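Long-range contacts in protein synthesis inhibitor I (Hordeum vulgare, PDB 4FBC), which is a plant ribosome-inactivating protein, here a single chain of mixed alpha/beta fold, that holds adenosine monophosphate in a pocket: residues A[51-55]-A[83-87]; A[214-219]-A[255-261]. The protein carries 3 engineered substitutions. All coordinates share one frame; numbering follows the deposited sequence.

How the contacts relate
From the N terminus, the chain runs through helix 25-39 and strand 49-50 before reaching 51-55. Contact 1 closes the loop that contains strands 64-70 and 78-83, bringing 51-55 against the turn into strand 89-93. Only after further strands and the helices from 119-123 to 205-211 does contact 2 open, at the start of helix 214-225; it closes beyond helix 248-254, at residues 255-261. The two are thus in series, neither nested nor crossed. They meet in space, however: Leu52 N lies 2.9 Å from Leu258 O, a probable hydrogen bond, and Pro54 packs on Phe260. Together they join the hairpin of the six-stranded sheet, loop 51-55 and helix 214-225 beside the adenosine monophosphate pocket.

Contact 1: residues A[51-55]-A[83-87]; sequences VLPPV and RADNI
Leu52 and Val55, in the loop after strand 49-50, press on the turn 83-87 that joins the antiparallel strands 78-83 and 89-93, making a largely buried contact between two loops. Leu52 takes the buried end. Its CG stands beside the backbone N (chi1 -74°) and carries both methyls toward the turn, where they meet main-chain oxygens: CD1 lies 3.4 Å from Asp85 O and CD2 3.5 Å from Ala84 O. CD1 also reaches the CD1 of Ile87 at 4.0 Å, the two side chains crossing at a slant. The polar link is indirect. One water donates both its protons, to Pro53 O at 2.7 Å and to Asp85 O at 2.9 Å, and so joins two carbonyls that could not bond to each other.

At the outer end, Val55 sets both methyls obliquely against the Asp85 side chain, with CG1 3.8 Å from OD2 and CG2 next to CB. CG1 also lies at the edge of the Arg83 guanidinium, near its plane. That carboxylate is already fixed within the turn. Arg83 grips it side-on, NE reaching the syn lone pair of OD1 at 3.0 Å, while NH2 meets OD2 at 3.1 Å from above the carboxylate plane (38° out of it). Asn86 lays its ND2 over the centre of one guanidinium face while its OD1 accepts from Tyr88 N, which fixes the amide's rotation. Two bonds thus hold the ion pair that Val55 borders.

Helix 25-39 covers Leu52 and Ile87 through Leu39, and Trp214 touches both as well. The turn is the connection of a beta hairpin, and its end forms part of the ligand site: Ile87 touches adenosine monophosphate, and Asn86 O accepts from Arg179, another residue of that pocket.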
# COMPACT_ATOMS: atom_id res chain seq x y z
N VAL A 51 -11.99 6.71 0.66
CA VAL A 51 -10.96 7.68 0.23
C VAL A 51 -10.13 7.99 1.46
O VAL A 51 -10.68 8.13 2.55
CB VAL A 51 -11.58 8.99 -0.30
CG1 VAL A 51 -10.49 9.95 -0.80
CG2 VAL A 51 -12.58 8.70 -1.42
N LEU A 52 -8.82 8.06 1.30
CA LEU A 52 -7.94 8.43 2.38
C LEU A 52 -8.20 9.88 2.75
O LEU A 52 -8.63 10.67 1.89
CB LEU A 52 -6.48 8.27 1.95
CG LEU A 52 -5.97 6.83 1.85
CD1 LEU A 52 -4.79 6.74 0.89
CD2 LEU A 52 -5.54 6.39 3.23
N PRO A 53 -7.97 10.24 4.01
CA PRO A 53 -7.95 11.67 4.32
C PRO A 53 -6.77 12.33 3.59
O PRO A 53 -5.81 11.64 3.22
CB PRO A 53 -7.70 11.70 5.83
CG PRO A 53 -6.93 10.42 6.12
CD PRO A 53 -7.43 9.40 5.10
N PRO A 54 -6.84 13.66 3.36
CA PRO A 54 -5.70 14.37 2.78
C PRO A 54 -4.46 14.23 3.65
O PRO A 54 -4.57 13.91 4.84
CB PRO A 54 -6.15 15.84 2.80
CG PRO A 54 -7.65 15.78 2.77
CD PRO A 54 -8.00 14.54 3.58
N VAL A 55 -3.29 14.47 3.06
CA VAL A 55 -2.05 14.59 3.80
C VAL A 55 -2.08 15.88 4.62
O VAL A 55 -2.46 16.92 4.10
CB VAL A 55 -0.84 14.63 2.82
CG1 VAL A 55 0.46 14.94 3.57
CG2 VAL A 55 -0.75 13.31 2.04
N ARG A 83 2.89 4.76 6.07
CA ARG A 83 2.17 6.01 6.28
C ARG A 83 0.66 5.80 6.13
O ARG A 83 0.23 5.08 5.23
CB ARG A 83 2.65 7.08 5.30
CG ARG A 83 4.06 7.57 5.61
CD ARG A 83 4.56 8.58 4.59
NE ARG A 83 3.66 9.72 4.44
CZ ARG A 83 3.95 10.83 3.79
NH1 ARG A 83 5.13 10.97 3.21
NH2 ARG A 83 3.06 11.82 3.71
N ALA A 84 -0.12 6.42 7.02
CA ALA A 84 -1.58 6.27 6.97
C ALA A 84 -2.26 7.29 6.07
O ALA A 84 -3.49 7.29 5.95
CB ALA A 84 -2.18 6.32 8.39
N ASP A 85 -1.48 8.16 5.43
CA ASP A 85 -2.04 9.16 4.53
C ASP A 85 -1.86 8.80 3.06
O ASP A 85 -2.72 9.11 2.24
CB ASP A 85 -1.49 10.57 4.83
CG ASP A 85 0.02 10.62 4.98
OD1 ASP A 85 0.70 9.62 4.66
OD2 ASP A 85 0.53 11.67 5.44
N ASN A 86 -0.76 8.12 2.72
CA ASN A 86 -0.52 7.72 1.34
C ASN A 86 -0.08 6.26 1.17
O ASN A 86 0.24 5.84 0.06
CB ASN A 86 0.47 8.67 0.64
CG ASN A 86 1.83 8.67 1.29
OD1 ASN A 86 2.12 7.83 2.14
ND2 ASN A 86 2.69 9.62 0.90
N ILE A 87 -0.07 5.50 2.26
CA ILE A 87 0.29 4.07 2.27
C ILE A 87 1.72 3.79 1.76
O ILE A 87 2.00 2.74 1.18
CB ILE A 87 -0.77 3.21 1.53
CG1 ILE A 87 -2.18 3.78 1.78
CG2 ILE A 87 -0.70 1.74 1.99
CD1 ILE A 87 -3.31 3.03 1.00
O HOH W 1 -4.49 10.96 0.97

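Contact 2: residues A[214-219]-A[255-261]; sequences WQDLSA and LGILLFV
Leu259 lies across Trp214, the first residue of helix 214-225, and can be followed outward from its backbone. Its CB sits over one face of the indole in a CH-pi contact, 3.6 Å from the centroid of the six-membered ring and only 8° off the ring normal. With CG anti to the backbone N (chi1 178°), the chain leads on past the six-membered ring and forks between the indole and Gln215: CD1 hangs past the rim near CZ3 and CH2, 3.7 Å from Trp214 CH2, whereas CD2 turns to the aliphatic part of Gln215, 3.8 Å from its CB.

The indole is also held at its edge. Trp214 NE1 donates to Ile257 O at 3.0 Å, with the acceptor in the ring plane and the donor in the carbonyl plane, so the bond fixes the ring's rotation while Leu259 covers a face. Ser218, one turn later, bridges the two segments: its OG accepts from Leu259 N at 3.1 Å and donates to Trp214 O at 2.8 Å. That carbonyl also takes the helical bond from Ser218 N, the two donors arriving from opposite faces of its plane.

Apolar pairs extend the seam both ways. Leu217 CD2 meets Leu255 CD2 at 3.8 Å, the two side chains sliding past each other in opposite directions, and Ala219 CB meets Val261 CG1 at 3.9 Å. Trp214 also makes a cation-pi contact with Arg179. Both residues belong to the adenosine monophosphate pocket, so the segment after helix 248-254 backs the tryptophan that touches the ligand, a second-shell contact of the ligand site.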
# COMPACT_ATOMS: atom_id res chain seq x y z
N TRP A 214 -1.82 5.33 -9.44
CA TRP A 214 -2.81 5.37 -8.37
C TRP A 214 -3.44 6.76 -8.22
O TRP A 214 -4.65 6.89 -8.11
CB TRP A 214 -2.16 4.93 -7.06
CG TRP A 214 -3.06 4.86 -5.85
CD1 TRP A 214 -4.33 4.37 -5.78
CD2 TRP A 214 -2.72 5.30 -4.53
NE1 TRP A 214 -4.81 4.48 -4.49
CE2 TRP A 214 -3.84 5.04 -3.71
CE3 TRP A 214 -1.59 5.89 -3.97
CZ2 TRP A 214 -3.85 5.35 -2.35
CZ3 TRP A 214 -1.59 6.19 -2.63
CH2 TRP A 214 -2.71 5.92 -1.82
N GLN A 215 -2.61 7.80 -8.24
CA GLN A 215 -3.12 9.16 -8.14
C GLN A 215 -4.02 9.51 -9.33
O GLN A 215 -5.10 10.09 -9.16
CB GLN A 215 -1.96 10.16 -7.99
CG GLN A 215 -2.40 11.62 -7.86
CD GLN A 215 -1.26 12.52 -7.41
OE1 GLN A 215 -0.09 12.22 -7.64
NE2 GLN A 215 -1.60 13.62 -6.76
N ASP A 216 -3.57 9.15 -10.54
CA ASP A 216 -4.34 9.40 -11.76
C ASP A 216 -5.72 8.72 -11.72
O ASP A 216 -6.72 9.31 -12.09
CB ASP A 216 -3.59 8.89 -12.99
CG ASP A 216 -2.42 9.77 -13.37
OD1 ASP A 216 -2.37 10.95 -12.94
OD2 ASP A 216 -1.54 9.28 -14.12
N LEU A 217 -5.75 7.47 -11.27
CA LEU A 217 -7.02 6.73 -11.25
C LEU A 217 -7.92 7.29 -10.14
O LEU A 217 -9.12 7.43 -10.33
CB LEU A 217 -6.78 5.22 -11.05
CG LEU A 217 -8.03 4.34 -11.09
CD1 LEU A 217 -8.81 4.48 -12.41
CD2 LEU A 217 -7.66 2.87 -10.86
N SER A 218 -7.32 7.60 -8.99
CA SER A 218 -8.07 8.18 -7.88
C SER A 218 -8.70 9.50 -8.31
O SER A 218 -9.90 9.73 -8.12
CB SER A 218 -7.17 8.40 -6.66
OG SER A 218 -6.69 7.17 -6.15
N ALA A 219 -7.89 10.37 -8.91
CA ALA A 219 -8.40 11.66 -9.39
C ALA A 219 -9.49 11.50 -10.45
O ALA A 219 -10.48 12.21 -10.42
CB ALA A 219 -7.26 12.52 -9.90
N LEU A 255 -10.43 0.27 -7.67
CA LEU A 255 -9.83 0.99 -6.55
C LEU A 255 -10.17 0.32 -5.21
O LEU A 255 -11.34 0.18 -4.86
CB LEU A 255 -10.28 2.46 -6.55
CG LEU A 255 -9.61 3.32 -7.64
CD1 LEU A 255 -10.46 4.54 -7.96
CD2 LEU A 255 -8.20 3.73 -7.21
N GLY A 256 -9.14 -0.08 -4.47
CA GLY A 256 -9.32 -0.57 -3.10
C GLY A 256 -9.55 0.59 -2.15
O GLY A 256 -10.50 0.58 -1.37
N ILE A 257 -8.68 1.60 -2.21
CA ILE A 257 -8.88 2.85 -1.46
C ILE A 257 -8.22 3.96 -2.26
O ILE A 257 -7.16 3.75 -2.82
CB ILE A 257 -8.33 2.76 0.01
CG1 ILE A 257 -8.60 4.07 0.77
CG2 ILE A 257 -6.84 2.36 0.04
CD1 ILE A 257 -8.37 3.94 2.31
N LEU A 258 -8.89 5.10 -2.37
CA LEU A 258 -8.41 6.19 -3.22
C LEU A 258 -7.42 7.07 -2.45
O LEU A 258 -7.62 7.32 -1.27
CB LEU A 258 -9.57 7.08 -3.70
CG LEU A 258 -10.49 6.60 -4.83
CD1 LEU A 258 -11.40 5.46 -4.36
CD2 LEU A 258 -11.33 7.74 -5.40
N LEU A 259 -6.37 7.52 -3.13
CA LEU A 259 -5.54 8.61 -2.61
C LEU A 259 -6.37 9.88 -2.66
O LEU A 259 -7.09 10.12 -3.63
CB LEU A 259 -4.30 8.79 -3.49
CG LEU A 259 -3.33 9.93 -3.13
CD1 LEU A 259 -2.67 9.64 -1.80
CD2 LEU A 259 -2.29 10.07 -4.24
N PHE A 260 -6.30 10.71 -1.62
CA PHE A 260 -7.00 11.98 -1.72
C PHE A 260 -6.33 12.86 -2.77
O PHE A 260 -5.11 13.02 -2.77
CB PHE A 260 -7.06 12.71 -0.38
CG PHE A 260 -7.80 14.01 -0.47
CD1 PHE A 260 -9.18 14.03 -0.46
CD2 PHE A 260 -7.11 15.20 -0.62
CE1 PHE A 260 -9.88 15.23 -0.58
CE2 PHE A 260 -7.80 16.40 -0.75
CZ PHE A 260 -9.17 16.41 -0.72
N VAL A 261 -7.13 13.42 -3.66
CA VAL A 261 -6.65 14.39 -4.63
C VAL A 261 -7.59 15.60 -4.66
O VAL A 261 -8.81 15.45 -4.68
CB VAL A 261 -6.58 13.79 -6.04
CG1 VAL A 261 -5.92 14.80 -7.00
CG2 VAL A 261 -5.82 12.49 -6.05